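Local coordinates for holo-[acyl-carrier-protein] synthase (PDB 5SUV) that belongs to the 4'-phosphopantetheinyl transferase superfamily and binds coenzyme A in pockets shared between the subunits of a trimer, at residues Lys14-Leu19 with Asn48-Arg53; Lys62-Gly67 with Lys97-Gln102; Thr66-Ala71 with Arg75-Gly80. All coordinates share one frame; numbering follows the deposited sequence.

Contact 1 (Lys14-Leu19 with Asn48-Arg53). With COA (coenzyme A), chain F.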
# COMPACT_ATOMS: atom_id res chain seq x y z
N LYS A 14 -17.53 8.26 2.09
CA LYS A 14 -18.65 8.94 1.45
C LYS A 14 -19.21 8.10 0.30
O LYS A 14 -20.42 8.10 0.06
CB LYS A 14 -18.21 10.31 0.94
CG LYS A 14 -17.87 11.30 2.05
CD LYS A 14 -17.31 12.60 1.49
CE LYS A 14 -16.86 13.54 2.61
NZ LYS A 14 -17.96 13.86 3.56
N ARG A 15 -18.34 7.38 -0.41
CA ARG A 15 -18.82 6.49 -1.46
C ARG A 15 -19.66 5.37 -0.88
O ARG A 15 -20.70 5.01 -1.45
CB ARG A 15 -17.65 5.92 -2.25
CG ARG A 15 -18.04 4.90 -3.33
CD ARG A 15 -16.92 4.77 -4.36
NE ARG A 15 -16.91 3.47 -5.02
CZ ARG A 15 -15.93 2.57 -4.92
NH1 ARG A 15 -14.84 2.79 -4.20
NH2 ARG A 15 -16.04 1.42 -5.58
N ILE A 16 -19.25 4.83 0.27
CA ILE A 16 -20.05 3.79 0.91
C ILE A 16 -21.41 4.35 1.29
O ILE A 16 -22.45 3.72 1.03
CB ILE A 16 -19.31 3.23 2.14
CG1 ILE A 16 -17.99 2.56 1.74
CG2 ILE A 16 -20.19 2.21 2.89
CD1 ILE A 16 -18.14 1.29 0.90
N ILE A 17 -21.44 5.55 1.87
CA ILE A 17 -22.71 6.18 2.22
C ILE A 17 -23.60 6.30 1.00
O ILE A 17 -24.79 5.95 1.04
CB ILE A 17 -22.45 7.55 2.88
CG1 ILE A 17 -21.77 7.35 4.24
CG2 ILE A 17 -23.78 8.33 3.07
CD1 ILE A 17 -21.32 8.68 4.90
N ARG A 18 -23.05 6.77 -0.12
CA ARG A 18 -23.85 6.85 -1.34
C ARG A 18 -24.40 5.48 -1.72
O ARG A 18 -25.59 5.34 -2.05
CB ARG A 18 -23.03 7.41 -2.49
CG ARG A 18 -22.63 8.87 -2.32
CD ARG A 18 -22.01 9.46 -3.60
NE ARG A 18 -21.45 8.43 -4.48
CZ ARG A 18 -22.07 7.90 -5.54
NH1 ARG A 18 -23.30 8.29 -5.87
NH2 ARG A 18 -21.46 6.97 -6.27
N LEU A 19 -23.55 4.46 -1.69
CA LEU A 19 -23.98 3.12 -2.06
C LEU A 19 -25.06 2.59 -1.12
O LEU A 19 -26.03 1.96 -1.57
CB LEU A 19 -22.78 2.17 -2.10
CG LEU A 19 -21.77 2.43 -3.22
CD1 LEU A 19 -20.49 1.63 -3.04
CD2 LEU A 19 -22.40 2.10 -4.58
N ASN A 48 -17.85 2.41 8.41
CA ASN A 48 -16.44 2.02 8.45
C ASN A 48 -16.29 0.51 8.31
O ASN A 48 -15.32 0.02 7.71
CB ASN A 48 -15.82 2.51 9.77
CG ASN A 48 -14.33 2.19 9.88
OD1 ASN A 48 -13.95 1.10 10.31
ND2 ASN A 48 -13.49 3.16 9.51
N TYR A 49 -17.23 -0.25 8.86
CA TYR A 49 -17.22 -1.70 8.73
C TYR A 49 -17.35 -2.11 7.27
O TYR A 49 -16.51 -2.85 6.74
CB TYR A 49 -18.35 -2.29 9.57
CG TYR A 49 -18.42 -3.80 9.58
CD1 TYR A 49 -19.08 -4.48 8.56
CD2 TYR A 49 -17.85 -4.54 10.60
CE1 TYR A 49 -19.16 -5.86 8.56
CE2 TYR A 49 -17.93 -5.93 10.61
CZ TYR A 49 -18.59 -6.58 9.59
OH TYR A 49 -18.67 -7.96 9.59
N LEU A 50 -18.39 -1.63 6.58
CA LEU A 50 -18.57 -1.95 5.17
C LEU A 50 -17.38 -1.47 4.34
O LEU A 50 -16.95 -2.16 3.42
CB LEU A 50 -19.85 -1.32 4.63
CG LEU A 50 -21.18 -2.03 4.88
CD1 LEU A 50 -22.31 -1.15 4.39
CD2 LEU A 50 -21.20 -3.37 4.19
N ALA A 51 -16.86 -0.28 4.64
CA ALA A 51 -15.76 0.26 3.86
C ALA A 51 -14.53 -0.64 3.93
O ALA A 51 -13.89 -0.92 2.92
CB ALA A 51 -15.41 1.67 4.34
N LYS A 52 -14.17 -1.08 5.14
CA LYS A 52 -13.00 -1.94 5.31
C LYS A 52 -13.18 -3.27 4.60
O LYS A 52 -12.26 -3.77 3.94
CB LYS A 52 -12.73 -2.18 6.80
CG LYS A 52 -12.12 -0.96 7.52
CD LYS A 52 -11.74 -1.25 8.95
CE LYS A 52 -11.13 -0.02 9.62
NZ LYS A 52 -10.88 -0.22 11.07
N ARG A 53 -14.36 -3.87 4.73
CA ARG A 53 -14.62 -5.13 4.04
C ARG A 53 -14.56 -4.94 2.53
O ARG A 53 -13.94 -5.74 1.82
CB ARG A 53 -15.98 -5.71 4.47
CG ARG A 53 -16.12 -6.00 5.95
CD ARG A 53 -14.93 -6.73 6.51
NE ARG A 53 -15.19 -7.38 7.80
CZ ARG A 53 -15.21 -6.76 8.97
NH1 ARG A 53 -15.00 -5.46 9.06
NH2 ARG A 53 -15.44 -7.45 10.08
N1A COA F . -1.66 -6.24 13.91
C2A COA F . -1.93 -5.83 12.67
N3A COA F . -2.90 -5.04 12.29
C4A COA F . -3.75 -4.60 13.33
C5A COA F . -3.60 -4.96 14.70
C6A COA F . -2.52 -5.80 14.92
N6A COA F . -2.27 -6.20 16.15
N7A COA F . -4.47 -4.42 15.44
C8A COA F . -5.20 -3.74 14.60
N9A COA F . -4.80 -3.81 13.31
C1B COA F . -5.40 -3.19 12.19
C2B COA F . -6.95 -3.61 12.07
O2B COA F . -7.30 -4.01 10.80
C3B COA F . -7.58 -2.26 12.39
O3B COA F . -8.73 -2.03 11.74
P3B COA F . -9.97 -3.29 12.00
O7A COA F . -11.03 -2.42 11.72
O8A COA F . -9.63 -4.29 10.98
O9A COA F . -9.67 -3.65 13.39
C4B COA F . -6.46 -1.36 11.82
O4B COA F . -5.32 -1.86 12.40
C5B COA F . -6.64 0.08 12.19
O5B COA F . -5.66 0.80 11.45
P1A COA F . -5.34 2.23 12.04
O1A COA F . -6.55 3.07 12.13
O2A COA F . -4.04 2.68 11.47
O3A COA F . -5.13 1.86 13.62
P2A COA F . -4.81 3.04 14.54
O4A COA F . -3.84 3.94 14.00
O5A COA F . -6.00 3.62 15.28
O6A COA F . -3.99 2.23 15.72
CBP COA F . -2.26 0.69 16.06
CCP COA F . -2.86 1.69 15.14
CDP COA F . -3.03 -0.52 15.91
CEP COA F . -0.85 0.38 15.64
CAP COA F . -2.24 1.14 17.56
OAP COA F . -1.59 0.23 18.35
C9P COA F . -1.50 2.47 17.81
O9P COA F . -0.28 2.46 17.89
N8P COA F . -2.26 3.67 18.01
C7P COA F . -1.61 5.00 18.27
C6P COA F . -0.31 4.90 19.02
C5P COA F . -0.17 6.04 20.02
O5P COA F . 0.22 5.84 21.12
N4P COA F . -0.47 7.34 19.63
C3P COA F . -0.34 8.43 20.59
C2P COA F . 1.03 9.06 20.57
S1P COA F . 2.04 8.55 22.02
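Ile16 of helix 13-23 reaches across to Leu50 and Ala51 of helix 46-63 and carries the whole contact from its side. Its two branches divide the work. With chi1 at -62°, CG1 stands beside the backbone N and anti to the carbonyl carbon, which sets CG2 anti to the backbone N. CG2 of Ile16 lies 4.0 Å from Leu50 CB. The other branch rests on Ala51, with Ile16 CG1 3.8 Å from Ala51 CB. The terminal methyl then folds over the backbone of the second helix, Ile16 CD1 lying 3.9 Å from Ala51 CA.

A beta-branched isoleucine suits this place because one residue can straddle two successive positions on the facing helix, and alanine suits its own because a lone methyl lets the helices come close: the CA atoms of Ile16 and Ala51 are 6.3 Å apart. Leu50 comes in at a slant to Ile16 and meets it through CB, near the root of the side chain. Beyond the pair, Phe27 of helix 25-31 touches both Ile16 and Leu50, so a third helix joins the packing.

Polar groups are held away from this seam. Arg15 forms a salt bridge with Glu114 of the second subunit. On another side of helix 46-63, the guanidinium of Arg53 lies over one face of the Tyr49 ring, its NH1 3.3 Å above the ring plane and nearer the edge of the ring than its middle. Lys52, its chain extended beyond CG, carries NZ toward the 3'-phosphate end of a coenzyme A, although the modelled position of that nitrogen is doubtful.

Chemically, the interface is purely apolar and buried. Its fit rests on shape and exclusion of water, while Arg15 serves the subunit boundary and Lys52 the ligand pocket.

Contact 2 (Lys62-Gly67 with Lys97-Gln102). With COA (coenzyme A), chain D.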
# COMPACT_ATOMS: atom_id res chain seq x y z
N LYS A 62 -7.78 -8.44 -6.49
CA LYS A 62 -6.66 -8.01 -7.31
C LYS A 62 -5.42 -8.85 -7.04
O LYS A 62 -4.66 -9.17 -7.96
CB LYS A 62 -6.36 -6.55 -7.03
CG LYS A 62 -7.44 -5.59 -7.48
CD LYS A 62 -7.03 -4.18 -7.15
CE LYS A 62 -8.15 -3.23 -7.41
NZ LYS A 62 -7.84 -1.88 -6.92
N ALA A 63 -5.16 -9.16 -5.77
CA ALA A 63 -3.95 -9.89 -5.42
C ALA A 63 -3.94 -11.30 -6.00
O ALA A 63 -2.87 -11.89 -6.17
CB ALA A 63 -3.81 -9.97 -3.90
N VAL A 64 -5.11 -11.89 -6.25
CA VAL A 64 -5.16 -13.20 -6.89
C VAL A 64 -5.38 -13.08 -8.39
O VAL A 64 -5.55 -14.09 -9.07
CB VAL A 64 -6.19 -14.13 -6.22
CG1 VAL A 64 -5.85 -14.33 -4.74
CG2 VAL A 64 -7.61 -13.61 -6.32
N GLY A 65 -5.31 -11.87 -8.93
CA GLY A 65 -5.17 -11.69 -10.36
C GLY A 65 -6.43 -11.79 -11.18
O GLY A 65 -6.35 -11.75 -12.41
N THR A 66 -7.60 -11.87 -10.54
CA THR A 66 -8.84 -12.13 -11.24
C THR A 66 -9.84 -10.99 -11.21
O THR A 66 -10.71 -10.94 -12.08
CB THR A 66 -9.54 -13.36 -10.64
OG1 THR A 66 -9.76 -13.12 -9.25
CG2 THR A 66 -8.70 -14.59 -10.80
N GLY A 67 -9.77 -10.12 -10.22
CA GLY A 67 -10.86 -9.24 -9.91
C GLY A 67 -11.98 -10.11 -9.37
O GLY A 67 -11.81 -11.31 -9.12
N LYS A 97 -11.03 -23.98 -2.08
CA LYS A 97 -10.65 -24.98 -3.07
C LYS A 97 -9.87 -24.35 -4.22
O LYS A 97 -8.83 -24.87 -4.64
CB LYS A 97 -11.89 -25.71 -3.58
CG LYS A 97 -11.57 -26.80 -4.60
CD LYS A 97 -12.83 -27.40 -5.20
CE LYS A 97 -12.49 -28.54 -6.15
NZ LYS A 97 -11.82 -29.66 -5.45
N TRP A 98 -10.35 -23.22 -4.74
CA TRP A 98 -9.64 -22.56 -5.83
C TRP A 98 -8.24 -22.13 -5.40
O TRP A 98 -7.26 -22.35 -6.12
CB TRP A 98 -10.43 -21.35 -6.34
CG TRP A 98 -9.82 -20.65 -7.54
CD1 TRP A 98 -9.92 -21.03 -8.85
CD2 TRP A 98 -9.04 -19.45 -7.53
NE1 TRP A 98 -9.25 -20.14 -9.66
CE2 TRP A 98 -8.70 -19.17 -8.87
CE3 TRP A 98 -8.59 -18.60 -6.53
CZ2 TRP A 98 -7.93 -18.05 -9.22
CZ3 TRP A 98 -7.83 -17.51 -6.88
CH2 TRP A 98 -7.51 -17.24 -8.21
N LEU A 99 -8.11 -21.54 -4.21
CA LEU A 99 -6.80 -21.12 -3.74
C LEU A 99 -5.85 -22.31 -3.70
O LEU A 99 -4.69 -22.20 -4.13
CB LEU A 99 -6.91 -20.46 -2.37
CG LEU A 99 -7.65 -19.11 -2.35
CD1 LEU A 99 -7.94 -18.67 -0.92
CD2 LEU A 99 -6.86 -18.04 -3.07
N GLU A 100 -6.34 -23.45 -3.22
CA GLU A 100 -5.52 -24.66 -3.15
C GLU A 100 -5.11 -25.13 -4.55
O GLU A 100 -3.95 -25.49 -4.77
CB GLU A 100 -6.27 -25.77 -2.41
CG GLU A 100 -5.40 -26.95 -2.02
CD GLU A 100 -6.11 -27.95 -1.13
OE1 GLU A 100 -7.35 -28.04 -1.19
OE2 GLU A 100 -5.41 -28.66 -0.37
N GLU A 101 -6.06 -25.14 -5.49
CA GLU A 101 -5.74 -25.50 -6.87
C GLU A 101 -4.67 -24.58 -7.45
O GLU A 101 -3.81 -25.02 -8.22
CB GLU A 101 -6.98 -25.42 -7.75
CG GLU A 101 -8.02 -26.50 -7.49
CD GLU A 101 -9.31 -26.30 -8.30
OE1 GLU A 101 -9.54 -25.18 -8.81
OE2 GLU A 101 -10.09 -27.27 -8.41
N GLN A 102 -4.73 -23.30 -7.11
CA GLN A 102 -3.78 -22.34 -7.65
C GLN A 102 -2.43 -22.38 -6.95
O GLN A 102 -1.50 -21.70 -7.41
CB GLN A 102 -4.36 -20.91 -7.55
CG GLN A 102 -5.64 -20.70 -8.35
CD GLN A 102 -5.43 -21.03 -9.80
OE1 GLN A 102 -5.88 -22.06 -10.29
NE2 GLN A 102 -4.72 -20.15 -10.50
N1A COA D . -6.28 -8.46 -11.30
C2A COA D . -5.67 -7.46 -10.63
N3A COA D . -5.90 -6.16 -10.74
C4A COA D . -6.88 -5.83 -11.66
C5A COA D . -7.62 -6.75 -12.46
C6A COA D . -7.25 -8.09 -12.21
N6A COA D . -7.80 -9.04 -12.86
N7A COA D . -8.48 -6.15 -13.25
C8A COA D . -8.28 -4.89 -12.95
N9A COA D . -7.34 -4.65 -12.01
C1B COA D . -6.83 -3.36 -11.47
C2B COA D . -6.32 -2.46 -12.69
O2B COA D . -5.08 -1.95 -12.44
C3B COA D . -7.43 -1.36 -12.65
O3B COA D . -7.02 -0.17 -13.00
P3B COA D . -6.43 0.05 -14.65
O7A COA D . -7.30 -0.68 -15.43
O8A COA D . -5.04 -0.50 -14.59
O9A COA D . -6.55 1.49 -14.76
C4B COA D . -7.69 -1.35 -11.13
O4B COA D . -7.82 -2.68 -10.80
C5B COA D . -8.94 -0.58 -10.70
O5B COA D . -8.95 -0.56 -9.32
P1A COA D . -10.01 0.46 -8.68
O1A COA D . -9.76 1.76 -9.13
O2A COA D . -10.09 0.08 -7.23
O3A COA D . -11.33 0.02 -9.59
P2A COA D . -12.58 -0.71 -8.96
O4A COA D . -13.48 -0.79 -10.04
O5A COA D . -12.90 -0.15 -7.60
O6A COA D . -12.15 -2.33 -8.62
CBP COA D . -12.05 -4.51 -9.55
CCP COA D . -11.76 -2.98 -9.70
CDP COA D . -10.89 -5.25 -10.10
CEP COA D . -12.31 -4.98 -8.14
CAP COA D . -13.25 -4.77 -10.38
OAP COA D . -12.96 -4.53 -11.71
C9P COA D . -13.76 -6.17 -10.27
O9P COA D . -13.15 -7.06 -10.75
N8P COA D . -14.97 -6.41 -9.66
C7P COA D . -15.78 -5.37 -9.09
C6P COA D . -17.23 -5.59 -9.55
C5P COA D . -18.12 -5.22 -8.42
O5P COA D . -18.68 -6.03 -7.75
N4P COA D . -18.30 -3.87 -8.16
C3P COA D . -19.12 -3.47 -7.02
C2P COA D . -20.54 -3.94 -7.14
S1P COA D . -21.34 -3.58 -5.59
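The indole of Trp98 points its six-membered ring at the turn that follows helix 46-63. One face is covered from four residues on by Gln102, whose CG sits 3.4 Å above the ring plane, over its centre. At the edge, in plane, lies the carbonyl of Val64, with Val64 O 3.8 Å from Trp98 CH2. Val64 also presses its side chain on the same end of the ring, CB standing 3.8 Å from Trp98 CZ3, while Thr66 CG2 comes in obliquely, 3.9 Å from Trp98 CZ2.

With chi1 at 57°, Thr66 sends its methyl to the indole and its hydroxyl back to the loop, where OG1 donates to a lone pair of Gly67 O in the carbonyl plane at 2.7 Å. Threonine thus serves an apolar and a polar neighbour at once. Leu99 CD2 adds a looser touch to Val64 CG1.

Gly65, with its positive phi, is the C-prime residue of a Schellman motif closing helix 46-63. Gly65 O accepts a hydrogen bond from N6A of coenzyme A (3.1 Å), and Lys62 NZ donates hydrogen bonds to O5B and O2A. The helix end and its Schellman turn thus line both the adenine and phosphate parts of the pocket, with Trp98 packed behind the turn.

Contact 3 (Thr66-Ala71 with Arg75-Gly80). With COA (coenzyme A), chain D.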
# COMPACT_ATOMS: atom_id res chain seq x y z
N THR A 66 -7.60 -11.87 -10.54
CA THR A 66 -8.84 -12.13 -11.24
C THR A 66 -9.84 -10.99 -11.21
O THR A 66 -10.71 -10.94 -12.08
CB THR A 66 -9.54 -13.36 -10.64
OG1 THR A 66 -9.76 -13.12 -9.25
CG2 THR A 66 -8.70 -14.59 -10.80
N GLY A 67 -9.77 -10.12 -10.22
CA GLY A 67 -10.86 -9.24 -9.91
C GLY A 67 -11.98 -10.11 -9.37
O GLY A 67 -11.81 -11.31 -9.12
N ILE A 68 -13.14 -9.48 -9.18
CA ILE A 68 -14.31 -10.22 -8.71
C ILE A 68 -14.80 -11.09 -9.85
O ILE A 68 -15.33 -10.59 -10.85
CB ILE A 68 -15.41 -9.29 -8.19
CG1 ILE A 68 -14.90 -8.47 -7.00
CG2 ILE A 68 -16.67 -10.09 -7.82
CD1 ILE A 68 -14.58 -9.32 -5.74
N ARG A 69 -14.67 -12.40 -9.70
CA ARG A 69 -14.84 -13.31 -10.81
C ARG A 69 -15.01 -14.71 -10.22
O ARG A 69 -14.23 -15.10 -9.34
CB ARG A 69 -13.63 -13.26 -11.74
CG ARG A 69 -13.70 -14.16 -12.96
CD ARG A 69 -12.37 -14.16 -13.73
NE ARG A 69 -12.47 -14.91 -14.98
CZ ARG A 69 -12.82 -14.38 -16.15
NH1 ARG A 69 -13.10 -13.09 -16.25
NH2 ARG A 69 -12.89 -15.16 -17.23
N GLY A 70 -16.01 -15.44 -10.69
CA GLY A 70 -16.15 -16.82 -10.25
C GLY A 70 -16.20 -16.93 -8.75
O GLY A 70 -16.91 -16.18 -8.08
N ALA A 71 -15.40 -17.84 -8.20
CA ALA A 71 -15.43 -18.06 -6.76
C ALA A 71 -14.74 -16.95 -6.00
O ALA A 71 -14.91 -16.86 -4.78
CB ALA A 71 -14.76 -19.40 -6.41
N ARG A 75 -18.97 -12.61 -1.54
CA ARG A 75 -19.61 -13.51 -0.59
C ARG A 75 -18.73 -14.68 -0.17
O ARG A 75 -19.10 -15.39 0.78
CB ARG A 75 -20.92 -14.07 -1.16
CG ARG A 75 -22.06 -13.08 -1.16
CD ARG A 75 -23.36 -13.77 -1.50
NE ARG A 75 -24.48 -12.84 -1.51
CZ ARG A 75 -24.82 -12.07 -2.55
NH1 ARG A 75 -24.11 -12.12 -3.68
NH2 ARG A 75 -25.85 -11.26 -2.47
N ASN A 76 -17.57 -14.85 -0.81
CA ASN A 76 -16.61 -15.89 -0.44
C ASN A 76 -15.37 -15.34 0.26
O ASN A 76 -14.58 -16.13 0.78
CB ASN A 76 -16.16 -16.69 -1.67
CG ASN A 76 -17.12 -17.83 -2.03
OD1 ASN A 76 -17.95 -18.24 -1.21
ND2 ASN A 76 -17.02 -18.31 -3.25
N ILE A 77 -15.18 -14.02 0.29
CA ILE A 77 -13.98 -13.42 0.88
C ILE A 77 -14.41 -12.77 2.19
O ILE A 77 -15.00 -11.69 2.19
CB ILE A 77 -13.36 -12.37 -0.05
CG1 ILE A 77 -12.99 -12.95 -1.42
CG2 ILE A 77 -12.14 -11.76 0.64
CD1 ILE A 77 -12.84 -11.85 -2.47
N GLY A 78 -14.07 -13.40 3.31
CA GLY A 78 -14.43 -12.91 4.63
C GLY A 78 -13.24 -12.33 5.37
O GLY A 78 -12.10 -12.74 5.14
N ILE A 79 -13.50 -11.37 6.25
CA ILE A 79 -12.47 -10.78 7.09
C ILE A 79 -12.77 -11.12 8.54
O ILE A 79 -13.88 -10.88 9.03
CB ILE A 79 -12.36 -9.25 6.88
CG1 ILE A 79 -11.76 -8.93 5.51
CG2 ILE A 79 -11.48 -8.63 7.93
CD1 ILE A 79 -12.72 -9.05 4.34
N GLY A 80 -11.78 -11.71 9.22
CA GLY A 80 -11.79 -11.88 10.66
C GLY A 80 -10.58 -11.23 11.30
O GLY A 80 -9.85 -10.51 10.61
N1A COA D . -6.28 -8.46 -11.30
C2A COA D . -5.67 -7.46 -10.63
N3A COA D . -5.90 -6.16 -10.74
C4A COA D . -6.88 -5.83 -11.66
C5A COA D . -7.62 -6.75 -12.46
C6A COA D . -7.25 -8.09 -12.21
N6A COA D . -7.80 -9.04 -12.86
N7A COA D . -8.48 -6.15 -13.25
C8A COA D . -8.28 -4.89 -12.95
N9A COA D . -7.34 -4.65 -12.01
C1B COA D . -6.83 -3.36 -11.47
C2B COA D . -6.32 -2.46 -12.69
O2B COA D . -5.08 -1.95 -12.44
C3B COA D . -7.43 -1.36 -12.65
O3B COA D . -7.02 -0.17 -13.00
P3B COA D . -6.43 0.05 -14.65
O7A COA D . -7.30 -0.68 -15.43
O8A COA D . -5.04 -0.50 -14.59
O9A COA D . -6.55 1.49 -14.76
C4B COA D . -7.69 -1.35 -11.13
O4B COA D . -7.82 -2.68 -10.80
C5B COA D . -8.94 -0.58 -10.70
O5B COA D . -8.95 -0.56 -9.32
P1A COA D . -10.01 0.46 -8.68
O1A COA D . -9.76 1.76 -9.13
O2A COA D . -10.09 0.08 -7.23
O3A COA D . -11.33 0.02 -9.59
P2A COA D . -12.58 -0.71 -8.96
O4A COA D . -13.48 -0.79 -10.04
O5A COA D . -12.90 -0.15 -7.60
O6A COA D . -12.15 -2.33 -8.62
CBP COA D . -12.05 -4.51 -9.55
CCP COA D . -11.76 -2.98 -9.70
CDP COA D . -10.89 -5.25 -10.10
CEP COA D . -12.31 -4.98 -8.14
CAP COA D . -13.25 -4.77 -10.38
OAP COA D . -12.96 -4.53 -11.71
C9P COA D . -13.76 -6.17 -10.27
O9P COA D . -13.15 -7.06 -10.75
N8P COA D . -14.97 -6.41 -9.66
C7P COA D . -15.78 -5.37 -9.09
C6P COA D . -17.23 -5.59 -9.55
C5P COA D . -18.12 -5.22 -8.42
O5P COA D . -18.68 -6.03 -7.75
N4P COA D . -18.30 -3.87 -8.16
C3P COA D . -19.12 -3.47 -7.02
C2P COA D . -20.54 -3.94 -7.14
S1P COA D . -21.34 -3.58 -5.59
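Asn76 reaches back to Ala71 through its side-chain amide, ND2 donating to Ala71 O at 3.0 Å. The bond is well formed: the N-H...O angle is 165°, the oxygen lies almost in the amide plane of Asn76, and the donor meets a lone pair in the carbonyl plane. Asparagine suits the place because its short chain brings an N-H to a nearby carbonyl. The torsion about CA-CB sets CG anti to the carbonyl carbon (chi1 -84°) and so aims the amide. The backbone itself places Asn76 CB 3.4 Å from Ala71 O. The small methyl of Ala71 fits beside the amide.

The second link is a lighter apolar one, between methyl ends: Ile68 CD1 stands 4.5 Å from Ile77 CD1.

Outward from these pairs, helix 93-102 lies against both segments, with Ala94 touching Ala71 and Leu95 touching Asn76 and Ile77. Phe60 of helix 46-63 packs on Ile77, and the backbone of Asn76 pairs with that of Gly92. On the ligand side, Ile68 N donates to O9P of coenzyme A at 2.9 Å, and Ile68 CB lies 3.3 Å from N8P, so its side chain borders the pantetheine arm. Gly67 CA lies 3.3 Å from O9P of coenzyme A, on the side where a CB would collide with it.

The arrangement is that of a glycine-containing ligand-binding loop, pinned at its far end to the start of the two-stranded antiparallel hairpin 77-91 and lining a coenzyme A pocket completed by a second subunit.

From the N terminus, contact 1 comes first, folding helix 13-23 onto the early turns of helix 46-63 and closing a loop that is largely helical. The same helix then carries the chain to the other side of its centre, to contact 2, about 25 Å away between centres, where its end meets helix 93-102. Contact 3 begins on the same loop after helix 46-63, shares Thr66 and Gly67, and closes a much shorter loop within the one closed by contact 2, at the entry to strand 77-81. Contact 1 touches contact 3 where Arg53 packs on Ile79. Contacts 2 and 3 face one coenzyme A, while Lys52 of contact 1 belongs to another pocket.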